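Local coordinates for protein glycosyl hydrolase (Streptomyces cattleya, PDB 7LR8) that probably hydrolyses the beta-1,4 linkage of the N-glycan core disaccharide Man-GlcNAc, as a subfamily 18 member of glycoside hydrolase family 5, at residues A201-D206 with V375-G380; F209-S214 with D368-R373; L252-A257 with R395-L400. The protein carries 1 engineered substitution. One frame throughout, in Å; residues are numbered along the deposited sequence.

Interaction 1 of 3, residues A201-D206 with V375-G380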
# COMPACT_ATOMS: atom_id res chain seq x y z
N ALA B 201 -16.94 3.94 18.03
CA ALA B 201 -18.19 4.64 17.73
C ALA B 201 -19.11 4.69 18.95
O ALA B 201 -19.93 5.60 19.06
CB ALA B 201 -18.91 3.98 16.55
N TRP B 202 -19.01 3.72 19.86
CA TRP B 202 -19.81 3.71 21.07
C TRP B 202 -19.06 4.16 22.31
O TRP B 202 -19.69 4.58 23.28
CB TRP B 202 -20.38 2.30 21.34
CG TRP B 202 -20.89 1.64 20.09
CD1 TRP B 202 -20.20 0.81 19.26
CD2 TRP B 202 -22.19 1.80 19.53
NE1 TRP B 202 -21.00 0.43 18.21
CE2 TRP B 202 -22.23 1.02 18.35
CE3 TRP B 202 -23.33 2.51 19.89
CZ2 TRP B 202 -23.36 0.94 17.55
CZ3 TRP B 202 -24.45 2.43 19.10
CH2 TRP B 202 -24.46 1.65 17.94
N TYR B 203 -17.73 4.09 22.31
CA TYR B 203 -16.95 4.17 23.54
C TYR B 203 -16.03 5.38 23.65
O TYR B 203 -15.65 5.73 24.78
CB TYR B 203 -16.08 2.91 23.68
CG TYR B 203 -16.81 1.63 24.02
CD1 TYR B 203 -18.18 1.60 24.31
CD2 TYR B 203 -16.11 0.43 24.08
CE1 TYR B 203 -18.82 0.40 24.64
CE2 TYR B 203 -16.74 -0.76 24.40
CZ TYR B 203 -18.08 -0.77 24.68
OH TYR B 203 -18.68 -1.98 25.02
N LEU B 204 -15.67 6.03 22.54
CA LEU B 204 -14.62 7.06 22.51
C LEU B 204 -15.25 8.44 22.39
O LEU B 204 -15.83 8.77 21.35
CB LEU B 204 -13.66 6.82 21.35
CG LEU B 204 -12.28 6.20 21.55
CD1 LEU B 204 -11.38 6.62 20.40
CD2 LEU B 204 -11.69 6.62 22.88
N ASP B 205 -15.09 9.26 23.43
CA ASP B 205 -15.52 10.65 23.32
C ASP B 205 -14.80 11.32 22.17
O ASP B 205 -13.62 11.05 21.91
CB ASP B 205 -15.24 11.41 24.62
CG ASP B 205 -15.96 10.81 25.82
OD1 ASP B 205 -17.01 10.17 25.65
OD2 ASP B 205 -15.46 10.99 26.94
N ASP B 206 -15.51 12.18 21.45
CA ASP B 206 -14.98 12.98 20.34
C ASP B 206 -14.63 12.16 19.10
O ASP B 206 -14.12 12.73 18.13
CB ASP B 206 -13.76 13.81 20.77
CG ASP B 206 -14.04 14.68 21.97
OD1 ASP B 206 -15.14 15.29 22.02
OD2 ASP B 206 -13.18 14.75 22.87
N VAL B 375 -19.11 6.81 29.09
CA VAL B 375 -19.82 6.14 30.17
C VAL B 375 -20.28 4.75 29.73
O VAL B 375 -20.59 3.90 30.58
CB VAL B 375 -21.03 6.98 30.65
CG1 VAL B 375 -20.55 8.31 31.23
CG2 VAL B 375 -22.04 7.18 29.52
N CYS B 376 -20.31 4.50 28.43
CA CYS B 376 -20.69 3.21 27.88
C CYS B 376 -19.52 2.25 27.77
O CYS B 376 -19.74 1.06 27.55
CB CYS B 376 -21.32 3.39 26.50
SG CYS B 376 -22.83 4.38 26.50
N ALA B 377 -18.29 2.75 27.91
CA ALA B 377 -17.09 1.95 27.74
C ALA B 377 -16.83 1.12 28.99
O ALA B 377 -17.41 1.39 30.05
CB ALA B 377 -15.89 2.86 27.47
N PRO B 378 -15.99 0.09 28.89
CA PRO B 378 -15.57 -0.63 30.10
C PRO B 378 -15.10 0.33 31.18
O PRO B 378 -14.33 1.26 30.92
CB PRO B 378 -14.44 -1.53 29.59
CG PRO B 378 -14.79 -1.78 28.15
CD PRO B 378 -15.44 -0.51 27.66
N GLY B 379 -15.57 0.11 32.41
CA GLY B 379 -15.31 1.03 33.50
C GLY B 379 -16.32 2.14 33.64
O GLY B 379 -16.36 2.80 34.69
N GLY B 380 -17.16 2.37 32.61
CA GLY B 380 -18.12 3.46 32.64
C GLY B 380 -19.39 3.11 33.40
O GLY B 380 -19.73 1.95 33.62
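Y203 lays its phenol ring against C376 O, A377 and the ring of P378, and it makes most of the contacts between 201-206 and 375-380. At the root, Y203 CB touches the methyl of A377, 3.8 Å from A377 CB. The first torsion (chi1 -72°) sets CG beside the backbone N, and the ring faces residues 376-378. A377 CA sits over one face, 3.6 Å from Y203 CD1 and only 16° off the ring normal, so its C-H makes a CH-pi contact. On the CD2 and CE2 side the same face receives P378, whose CD is 3.5 Å from Y203 CE2; this second CH-pi contact is more slanted, and the proline crosses the tyrosine at about a right angle. Across the ring, Y203 CE1 comes obliquely within 3.1 Å of C376 O, whose hydrogen bond is with Y248 OH. CZ has C376 O and P378 CD as its nearest partners across the contact, and at the tip Y203 OH is 4.1 Å from C376 O. Apart from the ring, C376 CB rests 3.8 Å from W202 O.

The partner strip holds its shape through a type II turn from A377 to G380, closed by G380 N to A377 O at 2.8 Å. G379 has a positive phi (88°), at which a side chain would jam against the preceding carbonyl oxygen, and its N is bonded to Y235 OH. G380 is the N-cap of helix 381-391.

In the fold, the contact joins the segment after barrel strand 194-196 to the loop that follows strand 358-362 of the small C-terminal sheet. Helix 240-253 flanks it with Y248 and L249 against Y203 and L252 against C376, while F383 of helix 381-391 packs on both Y203 and P378.

Interaction 2 of 3, residues F209-S214 with D368-R373; sequences FTPAHS and DQAPAR
R373 reaches over to the loop residues before helix 211-216 and donates from NH1 to F209 O, at 2.9 Å with an N-H...O angle of 139°. This is the tight part. The arginine chain bends at chi3 (87°), which turns NE back toward its own loop, where it meets A370 O at 3.0 Å in an almost straight bond lying in the guanidinium plane. NH2 completes the grip by donating to Q369 O, 2.9 Å away and tilted out of that plane, and H207 O is a further partner of NH2. P211 CD stands over the centre of one guanidinium face, about 4.0 Å above it, and also touches A370, with P211 CD to A370 CB at 3.8 Å. T210 adds its methyl: CG2 lies 3.9 Å from both Q369 CA and R373 NH2.

The other side, toward the exposed D368 and Q369, is looser and wetter. D368 O makes no direct bond across; two waters donate to it. One of them is also bonded to T210 OG1, and the other accepts from A212 N in the first turn of the helix. T210 is the N-cap residue: its OG1 accepts from H213 N at 3.1 Å while sitting over the centre of the H213 ring.

An alanine in place of R373 would probably leave the carbonyls of F209, Q369 and A370 without their guanidinium donors, open a gap beneath the P211 ring, and free the 368-373 loop to shift. The chemistry is that of a buried cation met by backbone carbonyls from both chain segments. These carbonyl dipoles would help to stabilise the buried positive charge, and the three bonds fix the rotation of the group and tie the loop to the barrel.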
# COMPACT_ATOMS: atom_id res chain seq x y z
N PHE B 209 -17.21 9.16 14.23
CA PHE B 209 -18.29 8.25 13.89
C PHE B 209 -19.08 7.98 15.16
O PHE B 209 -18.49 7.62 16.19
CB PHE B 209 -17.74 6.95 13.28
CG PHE B 209 -17.30 7.11 11.84
CD1 PHE B 209 -16.07 7.66 11.52
CD2 PHE B 209 -18.12 6.67 10.80
CE1 PHE B 209 -15.66 7.80 10.18
CE2 PHE B 209 -17.73 6.79 9.47
CZ PHE B 209 -16.50 7.37 9.16
N THR B 210 -20.39 8.22 15.11
CA THR B 210 -21.19 8.30 16.32
C THR B 210 -22.13 7.10 16.45
O THR B 210 -22.36 6.36 15.49
CB THR B 210 -22.02 9.59 16.34
OG1 THR B 210 -23.01 9.53 15.30
CG2 THR B 210 -21.12 10.82 16.14
N PRO B 211 -22.69 6.88 17.65
CA PRO B 211 -23.75 5.87 17.76
C PRO B 211 -24.93 6.16 16.85
O PRO B 211 -25.52 5.23 16.28
CB PRO B 211 -24.15 5.94 19.24
CG PRO B 211 -22.95 6.53 19.94
CD PRO B 211 -22.35 7.48 18.95
N ALA B 212 -25.28 7.43 16.68
CA ALA B 212 -26.37 7.77 15.78
C ALA B 212 -26.08 7.35 14.34
O ALA B 212 -26.97 6.85 13.65
CB ALA B 212 -26.65 9.27 15.86
N HIS B 213 -24.83 7.53 13.88
CA HIS B 213 -24.48 7.09 12.53
C HIS B 213 -24.71 5.60 12.37
O HIS B 213 -25.25 5.15 11.35
CB HIS B 213 -23.02 7.40 12.19
CG HIS B 213 -22.67 8.86 12.15
ND1 HIS B 213 -21.41 9.31 12.48
CD2 HIS B 213 -23.37 9.95 11.78
CE1 HIS B 213 -21.36 10.62 12.34
NE2 HIS B 213 -22.53 11.04 11.91
N SER B 214 -24.28 4.80 13.35
CA SER B 214 -24.38 3.35 13.24
C SER B 214 -25.83 2.88 13.26
O SER B 214 -26.20 1.93 12.55
CB SER B 214 -23.59 2.68 14.37
OG SER B 214 -22.20 2.77 14.12
N ASP B 368 -26.35 15.17 18.97
CA ASP B 368 -26.32 13.87 18.31
C ASP B 368 -24.91 13.33 18.13
O ASP B 368 -24.73 12.29 17.49
CB ASP B 368 -27.02 13.96 16.95
CG ASP B 368 -28.53 14.00 17.08
OD1 ASP B 368 -29.09 13.18 17.84
OD2 ASP B 368 -29.16 14.87 16.43
N GLN B 369 -23.91 14.00 18.69
CA GLN B 369 -22.52 13.61 18.53
C GLN B 369 -21.95 12.87 19.74
O GLN B 369 -20.75 12.59 19.77
CB GLN B 369 -21.67 14.83 18.21
CG GLN B 369 -22.12 15.53 16.93
CD GLN B 369 -21.36 16.80 16.64
OE1 GLN B 369 -20.36 17.11 17.31
NE2 GLN B 369 -21.81 17.56 15.65
N ALA B 370 -22.78 12.57 20.73
CA ALA B 370 -22.41 11.73 21.87
C ALA B 370 -21.07 12.12 22.51
O ALA B 370 -20.15 11.30 22.58
CB ALA B 370 -22.40 10.27 21.47
N PRO B 371 -20.94 13.36 23.01
CA PRO B 371 -19.65 13.80 23.58
C PRO B 371 -19.27 13.12 24.89
O PRO B 371 -18.12 13.28 25.33
CB PRO B 371 -19.87 15.30 23.79
CG PRO B 371 -21.34 15.41 24.02
CD PRO B 371 -21.97 14.42 23.09
N ALA B 372 -20.17 12.38 25.54
CA ALA B 372 -19.83 11.72 26.79
C ALA B 372 -20.12 10.22 26.72
O ALA B 372 -20.49 9.60 27.72
CB ALA B 372 -20.58 12.35 27.97
N ARG B 373 -19.93 9.63 25.55
CA ARG B 373 -20.27 8.22 25.36
C ARG B 373 -19.35 7.29 26.13
O ARG B 373 -19.68 6.10 26.25
CB ARG B 373 -20.24 7.87 23.87
CG ARG B 373 -18.85 7.84 23.25
CD ARG B 373 -18.95 7.68 21.73
NE ARG B 373 -19.08 8.97 21.06
CZ ARG B 373 -18.74 9.17 19.80
NH1 ARG B 373 -18.25 8.18 19.07
NH2 ARG B 373 -18.87 10.39 19.27
O HOH W 1 -24.17 11.91 14.91
O HOH W 2 -24.75 9.89 18.49

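Interaction 3 of 3, residues L252-A257 with R395-L400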
# COMPACT_ATOMS: atom_id res chain seq x y z
N LEU B 252 -27.18 -1.99 23.60
CA LEU B 252 -26.78 -0.59 23.62
C LEU B 252 -27.10 0.08 22.30
O LEU B 252 -27.62 1.20 22.27
CB LEU B 252 -25.28 -0.48 23.92
CG LEU B 252 -24.67 0.93 23.93
CD1 LEU B 252 -25.29 1.75 25.04
CD2 LEU B 252 -23.16 0.85 24.10
N ALA B 253 -26.80 -0.60 21.19
CA ALA B 253 -26.97 -0.01 19.87
C ALA B 253 -28.44 0.34 19.60
O ALA B 253 -28.73 1.29 18.86
CB ALA B 253 -26.45 -0.97 18.80
N LYS B 254 -29.36 -0.38 20.23
CA LYS B 254 -30.78 -0.13 20.06
C LYS B 254 -31.21 1.24 20.58
O LYS B 254 -32.22 1.77 20.11
CB LYS B 254 -31.59 -1.22 20.77
CG LYS B 254 -31.45 -2.59 20.11
CD LYS B 254 -32.21 -3.67 20.86
CE LYS B 254 -32.08 -5.00 20.13
NZ LYS B 254 -32.74 -6.09 20.87
N ALA B 255 -30.47 1.83 21.53
CA ALA B 255 -30.93 3.09 22.11
C ALA B 255 -31.06 4.19 21.07
O ALA B 255 -31.92 5.07 21.20
CB ALA B 255 -29.99 3.54 23.23
N TRP B 256 -30.23 4.16 20.03
CA TRP B 256 -30.16 5.22 19.04
C TRP B 256 -30.99 4.96 17.79
O TRP B 256 -31.04 5.82 16.91
CB TRP B 256 -28.70 5.47 18.62
CG TRP B 256 -27.89 6.21 19.64
CD1 TRP B 256 -27.72 7.56 19.73
CD2 TRP B 256 -27.15 5.64 20.72
NE1 TRP B 256 -26.91 7.87 20.80
CE2 TRP B 256 -26.56 6.70 21.44
CE3 TRP B 256 -26.93 4.33 21.17
CZ2 TRP B 256 -25.75 6.50 22.56
CZ3 TRP B 256 -26.13 4.13 22.29
CH2 TRP B 256 -25.55 5.21 22.97
N ALA B 257 -31.65 3.81 17.70
CA ALA B 257 -32.45 3.50 16.52
C ALA B 257 -33.73 4.34 16.50
O ALA B 257 -34.37 4.56 17.53
CB ALA B 257 -32.81 2.02 16.48
N ARG B 395 -32.36 -8.88 32.41
CA ARG B 395 -32.35 -8.86 30.95
C ARG B 395 -32.55 -7.45 30.39
O ARG B 395 -33.51 -7.19 29.66
CB ARG B 395 -33.41 -9.81 30.40
CG ARG B 395 -33.36 -11.24 31.00
CD ARG B 395 -34.36 -12.22 30.32
NE ARG B 395 -34.17 -12.19 28.87
CZ ARG B 395 -35.02 -11.64 28.01
NH1 ARG B 395 -36.15 -11.10 28.44
NH2 ARG B 395 -34.74 -11.64 26.70
N PRO B 396 -31.65 -6.52 30.72
CA PRO B 396 -31.89 -5.11 30.36
C PRO B 396 -31.73 -4.85 28.87
O PRO B 396 -30.91 -5.47 28.19
CB PRO B 396 -30.81 -4.36 31.15
CG PRO B 396 -29.68 -5.36 31.26
CD PRO B 396 -30.38 -6.71 31.44
N THR B 397 -32.55 -3.91 28.37
CA THR B 397 -32.22 -3.18 27.15
C THR B 397 -31.74 -1.79 27.57
O THR B 397 -31.49 -1.54 28.75
CB THR B 397 -33.42 -3.11 26.19
OG1 THR B 397 -32.99 -2.54 24.94
CG2 THR B 397 -34.56 -2.28 26.76
N THR B 398 -31.60 -0.88 26.60
CA THR B 398 -31.19 0.49 26.88
C THR B 398 -32.16 1.47 26.24
O THR B 398 -32.89 1.14 25.29
CB THR B 398 -29.75 0.78 26.40
OG1 THR B 398 -29.67 0.72 24.96
CG2 THR B 398 -28.77 -0.21 27.00
N VAL B 399 -32.19 2.68 26.79
CA VAL B 399 -33.02 3.76 26.27
C VAL B 399 -32.26 5.07 26.46
O VAL B 399 -31.61 5.27 27.49
CB VAL B 399 -34.41 3.79 26.95
CG1 VAL B 399 -34.29 4.10 28.43
CG2 VAL B 399 -35.33 4.81 26.25
N LEU B 400 -32.32 5.95 25.46
CA LEU B 400 -31.66 7.24 25.56
C LEU B 400 -32.34 8.14 26.59
O LEU B 400 -33.57 8.09 26.77
CB LEU B 400 -31.64 7.95 24.20
CG LEU B 400 -30.64 7.47 23.17
CD1 LEU B 400 -30.73 8.37 21.94
CD2 LEU B 400 -29.22 7.49 23.74
O HOH W 3 -33.75 5.19 23.25
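First torsions bring T398, L400 and W256 to their partners, A255 among them. In T398, chi1 of 66° places OG1 between the backbone N and the carbonyl carbon, facing A255, whose CB is 3.3 Å from T398 OG1. L400 (chi1 -77°) and W256 (chi1 -76°) both hold CG anti to the carbonyl carbon, and their side chains cross at about a right angle. L400 CD2 lies over one face of the indole, 3.6 Å from W256 CE2 and near NE1 and CZ2 as well, a CH-pi contact to the five-membered ring; CD1 of the same leucine meets W256 CD1 at 3.8 Å. L400 CG presses on the backbone too, 3.4 Å from A255 O.

That carbonyl is bridged to the strand by one water, which donates to A255 O at 2.8 Å and accepts from L400 N at 2.7 Å. T398 OG1 has its hydrogen bond with E251 O, just before L252 in the helix, and T397 OG1 with the carboxylate of E251.

The contact sets residues 252-256, on helix 240-253 and its continuation, against strand 397-400, an outer strand of the parallel C-terminal sheet. T397 and V399 bond through their backbones to strand 358-362. V399 points away from 252-257 and its side chain touches H409 and L410 of helix 407-413, and F386 of helix 381-391 packs on T398.

All three interactions join the (beta/alpha)8 barrel to the C-terminal region and touch one another. Interactions 1 and 2, with centres about 10 Å apart, meet at R373: D205 OD1 is 3.0 Å from R373 N, and A201 O is 3.1 Å from R373 NH1. W202 links interactions 1 and 3, its CH2 lying 3.4 Å from A253 CB, while P211 CB packs 3.3 Å from W256 CE2 to join interactions 2 and 3. Interaction 1 comes nearest the bound N-acetylglucosamine, about 8 Å from the Y203 side chain; those of F209 and L252 are each about 13 Å from it. The engineered A153 side chain is about 9 Å from that of F209 and about 10 Å from that of W202.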